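Local coordinates for protein lysyl-trna-dependent l-ysyl-phosphatidylgycerol synthase (Bacillus licheniformis, PDB 4V36) that transfers lysine from lysyl-tRNA to phosphatidylglycerol, and so probably takes part in lipid homeostasis and bacterial resistance, at residues R60-G65 against I324-L329; F94-R99 against F113-E118. One frame throughout, in Å; residues are numbered along the deposited sequence.

Interaction 1: R60-G65 against I324-L329; sequences RLVVLG and ILVTRL
Val62 and Leu329 meet tip to tip between strand 60-64 and helix 324-329, with Val62 CB 3.9 Å from Leu329 CD2. Leu329 sends CG opposite its backbone N (chi1 175°), and its CD2 lies within 4.1 Å of both Val62 CG1 and Val62 CG2, which places it over the fork of the valine. Val62 CG1 also meets Val326 CG2 at 4.1 Å, the two side chains crossing obliquely, so one valine is shared by two helix residues a turn apart. Farther out, Arg60 is extended from CG to NE and crosses Leu325 at about a right angle; Leu325 CD1 comes 3.4 Å from Arg60 NH1 and 3.8 Å from Arg60 CD, oblique to the guanidinium plane. No hydrogen bond links the two segments, and the 198 Å² buried between them is therefore van der Waals packing. The segment axes approach to 10.3 Å and cross at -66°, so the helix segment runs at a slant to strand 60-64. This is helix-on-sheet packing: the last helix, 319-330, lies against one face of the mixed sheet in a domain of the acetyltransferase clan. Phe181 touches both Val62 and Leu329, Tyr95 of strand 91-97 packs on Val326, and Ala55 of strand 50-57 on Leu329, while Leu61 and Val63 meet Phe81 of helix 74-87, which packs on the other face of the sheet.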
ATOM      1  N   ARG A  60     -12.943 -17.301   7.911  1.00 29.71           N
ATOM      2  CA  ARG A  60     -11.935 -16.385   8.438  1.00 32.15           C
ATOM      3  C   ARG A  60     -11.986 -15.023   7.751  1.00 34.57           C
ATOM      4  O   ARG A  60     -12.002 -14.933   6.524  1.00 42.90           O
ATOM      5  CB  ARG A  60     -10.537 -16.993   8.294  1.00 30.09           C
ATOM      6  CG  ARG A  60     -10.395 -18.357   8.956  1.00 38.99           C
ATOM      7  CD  ARG A  60      -8.978 -18.893   8.862  1.00 39.01           C
ATOM      8  NE  ARG A  60      -8.896 -20.270   9.342  1.00 40.38           N
ATOM      9  CZ  ARG A  60      -7.759 -20.930   9.533  1.00 51.76           C
ATOM     10  NH1 ARG A  60      -6.597 -20.339   9.290  1.00 51.11           N
ATOM     11  NH2 ARG A  60      -7.784 -22.181   9.972  1.00 59.28           N
ATOM     12  N   LEU A  61     -12.011 -13.963   8.556  1.00 25.61           N
ATOM     13  CA  LEU A  61     -12.052 -12.599   8.041  1.00 22.52           C
ATOM     14  C   LEU A  61     -10.686 -11.926   8.153  1.00 23.38           C
ATOM     15  O   LEU A  61     -10.065 -11.944   9.215  1.00 24.21           O
ATOM     16  CB  LEU A  61     -13.101 -11.774   8.790  1.00 24.65           C
ATOM     17  CG  LEU A  61     -14.539 -12.297   8.818  1.00 25.09           C
ATOM     18  CD1 LEU A  61     -15.395 -11.441   9.735  1.00 30.72           C
ATOM     19  CD2 LEU A  61     -15.130 -12.334   7.420  1.00 23.07           C
ATOM     20  N   VAL A  62     -10.223 -11.332   7.057  1.00 24.55           N
ATOM     21  CA  VAL A  62      -8.939 -10.639   7.054  1.00 19.30           C
ATOM     22  C   VAL A  62      -9.126  -9.128   6.955  1.00 19.98           C
ATOM     23  O   VAL A  62      -9.575  -8.616   5.931  1.00 18.47           O
ATOM     24  CB  VAL A  62      -8.040 -11.109   5.895  1.00 20.45           C
ATOM     25  CG1 VAL A  62      -6.673 -10.445   5.982  1.00 11.21           C
ATOM     26  CG2 VAL A  62      -7.901 -12.623   5.911  1.00 17.34           C
ATOM     27  N   VAL A  63      -8.775  -8.421   8.025  1.00 19.92           N
ATOM     28  CA  VAL A  63      -8.882  -6.966   8.060  1.00 17.76           C
ATOM     29  C   VAL A  63      -7.630  -6.314   7.481  1.00 20.59           C
ATOM     30  O   VAL A  63      -6.511  -6.731   7.779  1.00 24.16           O
ATOM     31  CB  VAL A  63      -9.105  -6.456   9.499  1.00 22.90           C
ATOM     32  CG1 VAL A  63      -9.170  -4.936   9.531  1.00 16.49           C
ATOM     33  CG2 VAL A  63     -10.369  -7.059  10.087  1.00 20.61           C
ATOM     34  N   LEU A  64      -7.823  -5.295   6.648  1.00 15.28           N
ATOM     35  CA  LEU A  64      -6.702  -4.573   6.058  1.00 18.18           C
ATOM     36  C   LEU A  64      -6.321  -3.354   6.895  1.00 17.51           C
ATOM     37  O   LEU A  64      -6.984  -2.318   6.839  1.00 22.75           O
ATOM     38  CB  LEU A  64      -7.032  -4.143   4.628  1.00 15.30           C
ATOM     39  CG  LEU A  64      -5.904  -3.437   3.871  1.00 22.71           C
ATOM     40  CD1 LEU A  64      -4.690  -4.347   3.758  1.00 26.49           C
ATOM     41  CD2 LEU A  64      -6.369  -2.989   2.496  1.00 24.50           C
ATOM     42  N   GLY A  65      -5.254  -3.489   7.676  1.00 15.24           N
ATOM     43  CA  GLY A  65      -4.736  -2.386   8.466  1.00 17.71           C
ATOM     44  C   GLY A  65      -5.556  -2.062   9.699  1.00 19.98           C
ATOM     45  O   GLY A  65      -6.482  -2.789  10.057  1.00 19.47           O
ATOM     46  N   ILE A 324      -0.385 -17.839   4.241  1.00 19.87           N
ATOM     47  CA  ILE A 324      -0.764 -18.383   2.941  1.00 16.68           C
ATOM     48  C   ILE A 324      -2.130 -17.863   2.499  1.00 18.57           C
ATOM     49  O   ILE A 324      -2.311 -17.472   1.343  1.00 25.89           O
ATOM     50  CB  ILE A 324      -0.782 -19.926   2.963  1.00 28.92           C
ATOM     51  CG1 ILE A 324       0.645 -20.468   3.041  1.00 41.62           C
ATOM     52  CG2 ILE A 324      -1.471 -20.477   1.726  1.00 24.06           C
ATOM     53  CD1 ILE A 324       1.495 -20.105   1.841  1.00 41.40           C
ATOM     54  N   LEU A 325      -3.084 -17.853   3.424  1.00 16.41           N
ATOM     55  CA  LEU A 325      -4.431 -17.372   3.136  1.00 18.49           C
ATOM     56  C   LEU A 325      -4.419 -15.910   2.698  1.00 22.64           C
ATOM     57  O   LEU A 325      -5.121 -15.527   1.762  1.00 24.13           O
ATOM     58  CB  LEU A 325      -5.335 -17.544   4.358  1.00 13.83           C
ATOM     59  CG  LEU A 325      -5.511 -18.969   4.886  1.00 16.13           C
ATOM     60  CD1 LEU A 325      -6.343 -18.971   6.159  1.00 22.09           C
ATOM     61  CD2 LEU A 325      -6.144 -19.864   3.829  1.00 25.52           C
ATOM     62  N   VAL A 326      -3.614 -15.102   3.382  1.00 22.55           N
ATOM     63  CA  VAL A 326      -3.489 -13.686   3.057  1.00 23.75           C
ATOM     64  C   VAL A 326      -2.780 -13.501   1.718  1.00 21.97           C
ATOM     65  O   VAL A 326      -3.175 -12.663   0.906  1.00 21.94           O
ATOM     66  CB  VAL A 326      -2.726 -12.921   4.160  1.00 12.15           C
ATOM     67  CG1 VAL A 326      -2.482 -11.477   3.745  1.00 13.66           C
ATOM     68  CG2 VAL A 326      -3.496 -12.978   5.468  1.00 12.68           C
ATOM     69  N   THR A 327      -1.738 -14.294   1.490  1.00 16.26           N
ATOM     70  CA  THR A 327      -0.995 -14.246   0.235  1.00 24.55           C
ATOM     71  C   THR A 327      -1.901 -14.559  -0.953  1.00 19.79           C
ATOM     72  O   THR A 327      -1.863 -13.867  -1.971  1.00 19.76           O
ATOM     73  CB  THR A 327       0.190 -15.231   0.244  1.00 29.34           C
ATOM     74  OG1 THR A 327       1.102 -14.874   1.290  1.00 26.81           O
ATOM     75  CG2 THR A 327       0.922 -15.201  -1.086  1.00 29.19           C
ATOM     76  N   ARG A 328      -2.723 -15.594  -0.815  1.00 13.23           N
ATOM     77  CA  ARG A 328      -3.656 -15.965  -1.873  1.00 20.75           C
ATOM     78  C   ARG A 328      -4.752 -14.916  -2.034  1.00 17.63           C
ATOM     79  O   ARG A 328      -5.258 -14.703  -3.134  1.00 19.02           O
ATOM     80  CB  ARG A 328      -4.276 -17.336  -1.594  1.00 15.00           C
ATOM     81  CG  ARG A 328      -3.328 -18.496  -1.837  1.00 29.46           C
ATOM     82  CD  ARG A 328      -3.975 -19.834  -1.509  1.00 29.53           C
ATOM     83  NE  ARG A 328      -5.139 -20.116  -2.344  1.00 25.53           N
ATOM     84  CZ  ARG A 328      -5.085 -20.736  -3.519  1.00 33.48           C
ATOM     85  NH1 ARG A 328      -3.919 -21.135  -4.007  1.00 34.37           N
ATOM     86  NH2 ARG A 328      -6.197 -20.953  -4.208  1.00 31.97           N
ATOM     87  N   LEU A 329      -5.112 -14.268  -0.930  1.00 18.64           N
ATOM     88  CA  LEU A 329      -6.102 -13.197  -0.960  1.00 16.58           C
ATOM     89  C   LEU A 329      -5.588 -12.020  -1.783  1.00 18.74           C
ATOM     90  O   LEU A 329      -6.333 -11.407  -2.549  1.00 20.59           O
ATOM     91  CB  LEU A 329      -6.449 -12.744   0.459  1.00 21.47           C
ATOM     92  CG  LEU A 329      -7.393 -11.546   0.579  1.00 20.74           C
ATOM     93  CD1 LEU A 329      -8.727 -11.842  -0.088  1.00 18.19           C
ATOM     94  CD2 LEU A 329      -7.586 -11.169   2.040  1.00 14.76           C
TER

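Interaction 2: F94-R99 against F113-E118. With TRS (2-amino-2-hydroxymethyl-propane-1,3-diol), chain D.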
ATOM      1  N   PHE A  94      -5.906  -9.553  11.423  1.00 22.67           N
ATOM      2  CA  PHE A  94      -5.585  -8.171  11.086  1.00 19.01           C
ATOM      3  C   PHE A  94      -4.259  -8.102  10.335  1.00 20.37           C
ATOM      4  O   PHE A  94      -3.233  -8.577  10.821  1.00 18.58           O
ATOM      5  CB  PHE A  94      -5.532  -7.304  12.347  1.00 20.90           C
ATOM      6  CG  PHE A  94      -6.851  -7.190  13.060  1.00 22.57           C
ATOM      7  CD1 PHE A  94      -7.220  -8.117  14.020  1.00 24.55           C
ATOM      8  CD2 PHE A  94      -7.724  -6.156  12.764  1.00 26.02           C
ATOM      9  CE1 PHE A  94      -8.434  -8.014  14.675  1.00 28.07           C
ATOM     10  CE2 PHE A  94      -8.940  -6.048  13.415  1.00 23.20           C
ATOM     11  CZ  PHE A  94      -9.295  -6.980  14.371  1.00 25.76           C
ATOM     12  N   TYR A  95      -4.286  -7.502   9.150  1.00 17.07           N
ATOM     13  CA  TYR A  95      -3.115  -7.475   8.283  1.00 15.09           C
ATOM     14  C   TYR A  95      -2.544  -6.068   8.116  1.00 13.48           C
ATOM     15  O   TYR A  95      -3.264  -5.131   7.777  1.00 21.62           O
ATOM     16  CB  TYR A  95      -3.469  -8.069   6.919  1.00 13.18           C
ATOM     17  CG  TYR A  95      -2.346  -8.013   5.912  1.00 12.65           C
ATOM     18  CD1 TYR A  95      -1.190  -8.762   6.086  1.00 20.30           C
ATOM     19  CD2 TYR A  95      -2.449  -7.221   4.777  1.00 15.24           C
ATOM     20  CE1 TYR A  95      -0.163  -8.715   5.162  1.00 21.86           C
ATOM     21  CE2 TYR A  95      -1.429  -7.170   3.847  1.00 21.83           C
ATOM     22  CZ  TYR A  95      -0.288  -7.917   4.044  1.00 26.16           C
ATOM     23  OH  TYR A  95       0.729  -7.864   3.120  1.00 30.89           O
ATOM     24  N   GLN A  96      -1.239  -5.946   8.354  1.00 21.97           N
ATOM     25  CA  GLN A  96      -0.509  -4.680   8.259  1.00 17.03           C
ATOM     26  C   GLN A  96      -1.037  -3.604   9.204  1.00 30.62           C
ATOM     27  O   GLN A  96      -1.420  -2.517   8.772  1.00 25.36           O
ATOM     28  CB  GLN A  96      -0.520  -4.150   6.821  1.00 14.12           C
ATOM     29  CG  GLN A  96       0.367  -4.930   5.866  1.00 22.61           C
ATOM     30  CD  GLN A  96       0.685  -4.158   4.601  1.00 29.51           C
ATOM     31  OE1 GLN A  96       0.672  -2.927   4.592  1.00 32.25           O
ATOM     32  NE2 GLN A  96       0.972  -4.878   3.524  1.00 38.15           N
ATOM     33  N   ILE A  97      -1.045  -3.911  10.497  1.00 27.51           N
ATOM     34  CA  ILE A  97      -1.331  -2.909  11.515  1.00 28.54           C
ATOM     35  C   ILE A  97      -0.015  -2.316  11.999  1.00 23.41           C
ATOM     36  O   ILE A  97       1.057  -2.819  11.660  1.00 27.65           O
ATOM     37  CB  ILE A  97      -2.104  -3.496  12.710  1.00 26.75           C
ATOM     38  CG1 ILE A  97      -1.201  -4.420  13.530  1.00 21.66           C
ATOM     39  CG2 ILE A  97      -3.350  -4.226  12.229  1.00 21.75           C
ATOM     40  CD1 ILE A  97      -1.848  -4.946  14.790  1.00 25.42           C
ATOM     41  N   GLU A  98      -0.092  -1.252  12.790  1.00 26.51           N
ATOM     42  CA  GLU A  98       1.112  -0.593  13.282  1.00 31.00           C
ATOM     43  C   GLU A  98       1.302  -0.831  14.777  1.00 28.79           C
ATOM     44  O   GLU A  98       0.359  -1.195  15.481  1.00 25.80           O
ATOM     45  CB  GLU A  98       1.061   0.905  12.977  1.00 33.40           C
ATOM     46  CG  GLU A  98       0.968   1.217  11.490  1.00 39.38           C
ATOM     47  CD  GLU A  98       1.003   2.703  11.196  1.00 55.44           C
ATOM     48  OE1 GLU A  98       1.342   3.484  12.109  1.00 67.98           O
ATOM     49  OE2 GLU A  98       0.691   3.089  10.050  1.00 60.18           O
ATOM     50  N   ARG A  99       2.528  -0.625  15.252  1.00 30.08           N
ATOM     51  CA  ARG A  99       2.897  -0.956  16.626  1.00 37.43           C
ATOM     52  C   ARG A  99       2.138  -0.138  17.671  1.00 44.14           C
ATOM     53  O   ARG A  99       1.760  -0.662  18.720  1.00 49.42           O
ATOM     54  CB  ARG A  99       4.405  -0.770  16.822  1.00 39.43           C
ATOM     55  CG  ARG A  99       4.864  -0.875  18.270  1.00 43.39           C
ATOM     56  CD  ARG A  99       6.373  -1.026  18.374  1.00 42.44           C
ATOM     57  NE  ARG A  99       6.828  -2.319  17.868  1.00 38.15           N
ATOM     58  CZ  ARG A  99       6.823  -3.441  18.580  1.00 38.18           C
ATOM     59  NH1 ARG A  99       6.381  -3.432  19.831  1.00 33.09           N
ATOM     60  NH2 ARG A  99       7.253  -4.575  18.041  1.00 36.20           N
ATOM     61  N   PHE A 113       3.113 -10.387  14.595  1.00 19.93           N
ATOM     62  CA  PHE A 113       4.219 -10.859  13.775  1.00 13.90           C
ATOM     63  C   PHE A 113       4.627  -9.776  12.784  1.00 20.16           C
ATOM     64  O   PHE A 113       3.805  -9.307  11.997  1.00 25.30           O
ATOM     65  CB  PHE A 113       3.829 -12.145  13.044  1.00 18.18           C
ATOM     66  CG  PHE A 113       4.842 -12.602  12.036  1.00 17.36           C
ATOM     67  CD1 PHE A 113       5.989 -13.262  12.441  1.00 19.30           C
ATOM     68  CD2 PHE A 113       4.643 -12.381  10.683  1.00 20.30           C
ATOM     69  CE1 PHE A 113       6.923 -13.687  11.516  1.00 21.60           C
ATOM     70  CE2 PHE A 113       5.573 -12.802   9.753  1.00 21.87           C
ATOM     71  CZ  PHE A 113       6.715 -13.456  10.172  1.00 21.04           C
ATOM     72  N   LYS A 114       5.895  -9.380  12.821  1.00 19.68           N
ATOM     73  CA  LYS A 114       6.374  -8.292  11.973  1.00 23.02           C
ATOM     74  C   LYS A 114       6.491  -8.730  10.517  1.00 19.43           C
ATOM     75  O   LYS A 114       7.271  -9.623  10.186  1.00 21.55           O
ATOM     76  CB  LYS A 114       7.720  -7.768  12.478  1.00 21.83           C
ATOM     77  CG  LYS A 114       8.070  -6.382  11.961  1.00 22.31           C
ATOM     78  CD  LYS A 114       9.218  -5.766  12.745  1.00 26.43           C
ATOM     79  CE  LYS A 114       9.434  -4.310  12.355  1.00 27.36           C
ATOM     80  NZ  LYS A 114      10.537  -3.683  13.131  1.00 29.00           N
ATOM     81  N   LEU A 115       5.708  -8.089   9.655  1.00 19.67           N
ATOM     82  CA  LEU A 115       5.655  -8.433   8.238  1.00 15.55           C
ATOM     83  C   LEU A 115       6.772  -7.761   7.446  1.00 14.35           C
ATOM     84  O   LEU A 115       7.264  -8.302   6.457  1.00 19.05           O
ATOM     85  CB  LEU A 115       4.297  -8.036   7.652  1.00 10.41           C
ATOM     86  CG  LEU A 115       3.067  -8.668   8.303  1.00 17.57           C
ATOM     87  CD1 LEU A 115       1.827  -7.852   7.990  1.00 17.30           C
ATOM     88  CD2 LEU A 115       2.897 -10.102   7.831  1.00 12.31           C
ATOM     89  N   GLY A 116       7.159  -6.571   7.888  1.00 18.87           N
ATOM     90  CA  GLY A 116       8.157  -5.783   7.193  1.00 12.51           C
ATOM     91  C   GLY A 116       8.124  -4.348   7.679  1.00 20.86           C
ATOM     92  O   GLY A 116       7.481  -4.044   8.683  1.00 30.87           O
ATOM     93  N   GLU A 117       8.814  -3.464   6.968  1.00 27.63           N
ATOM     94  CA  GLU A 117       8.858  -2.058   7.345  1.00 20.87           C
ATOM     95  C   GLU A 117       8.620  -1.156   6.141  1.00 22.13           C
ATOM     96  O   GLU A 117       9.097  -1.433   5.041  1.00 21.86           O
ATOM     97  CB  GLU A 117      10.201  -1.720   7.998  1.00 21.05           C
ATOM     98  CG  GLU A 117      10.391  -2.331   9.379  1.00 26.58           C
ATOM     99  CD  GLU A 117      11.798  -2.148   9.917  1.00 28.16           C
ATOM    100  OE1 GLU A 117      12.762  -2.488   9.199  1.00 30.41           O
ATOM    101  OE2 GLU A 117      11.939  -1.670  11.062  1.00 30.41           O
ATOM    102  N   GLU A 118       7.869  -0.080   6.358  1.00 21.93           N
ATOM    103  CA  GLU A 118       7.626   0.907   5.314  1.00 21.20           C
ATOM    104  C   GLU A 118       8.750   1.935   5.276  1.00 23.71           C
ATOM    105  O   GLU A 118       9.147   2.472   6.309  1.00 19.92           O
ATOM    106  CB  GLU A 118       6.284   1.609   5.531  1.00 26.20           C
ATOM    107  CG  GLU A 118       5.069   0.744   5.247  1.00 30.56           C
ATOM    108  CD  GLU A 118       3.766   1.499   5.423  1.00 33.04           C
ATOM    109  OE1 GLU A 118       3.777   2.559   6.084  1.00 32.91           O
ATOM    110  OE2 GLU A 118       2.733   1.035   4.898  1.00 45.74           O
TER
HETATM  111  C   TRS D1852       9.237   0.704  14.541  1.00 42.43           C
HETATM  112  C1  TRS D1852      10.650   0.579  13.983  1.00 36.11           C
HETATM  113  C2  TRS D1852       8.380   1.590  13.647  1.00 38.85           C
HETATM  114  C3  TRS D1852       8.608  -0.678  14.679  1.00 34.42           C
HETATM  115  N   TRS D1852       9.305   1.326  15.867  1.00 45.94           N
HETATM  116  O1  TRS D1852      10.636  -0.235  12.829  1.00 22.76           O
HETATM  117  O2  TRS D1852       7.179   1.904  14.316  1.00 40.96           O
HETATM  118  O3  TRS D1852       7.238  -0.551  14.985  1.00 31.18           O
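Leu115 carries the direct contact between the segments: its CD1 lies 3.6 Å from Tyr95 CE1, oblique to the ring, and equally close to Gln96 N. With CG anti to the carbonyl carbon (chi1 -59°), Leu115 directs this methyl to the junction of the two residues, where it also meets Gln96 CG at 3.9 Å. That same CG sits 3.5 Å above one face of the Tyr95 ring, offset toward its rim. Along 113-118, Lys114 runs extended beyond CG towards a bound Tris (TRS) molecule. Its NZ makes a salt bridge to Glu117 OE2 at 3.2 Å, from above the carboxylate plane (58° out of it), and a weak hydrogen bond to TRS O1. Leu115 and Gly116 both face Lys309 in a classic beta bulge, while Gln96 and Ile97 both face Tyr310 in a G1 bulge; strand 305-313 thus runs between the two segments. Glu117 OE2 accepts a hydrogen bond from TRS O1 at 2.6 Å, and Glu117 OE1 pairs with Arg296. At another hydroxyl of the Tris, Arg99 NE gives O3 a weak, bent bond (3.4 Å, 132°) in the guanidinium plane; Tyr310 OH is hydrogen-bonded to both Arg99 NE and the Tris. Glu118 OE2 comes 4.5 Å from Gln96 OE1, and Glu118 OE1 is hydrogen-bonded to Asn257. Chemically, the segments adhere through the Leu115 methyl, whereas the polar ends meet a Tris, probably from the buffer, which Arg99 and Lys114 hold only weakly; Lys114 and Arg296 would probably stabilise the Glu117 carboxylate's negative charge.

Overall arrangement
Interactions 1 and 2 have centres 13 Å apart and share one mixed sheet, in which strands 60-69 and 91-97 are parallel neighbours. Probable backbone hydrogen bonds join them directly, Val63 O to Tyr95 N at 2.7 Å and Gly65 N to Tyr95 O at 2.6 Å. Along the chain interaction 2 is nested inside interaction 1: 94-99 and 113-118 both fall between 60-65 and the late helix 319-330. That helix reaches both, since Tyr95 packs on Ile330 and Leu115 on Met323. The C-terminal helix thus lies against strands from the earlier part of the fold, with the bound lysine amide about 14 Å from the side chain of Leu329 and about 11 Å from that of Gln96.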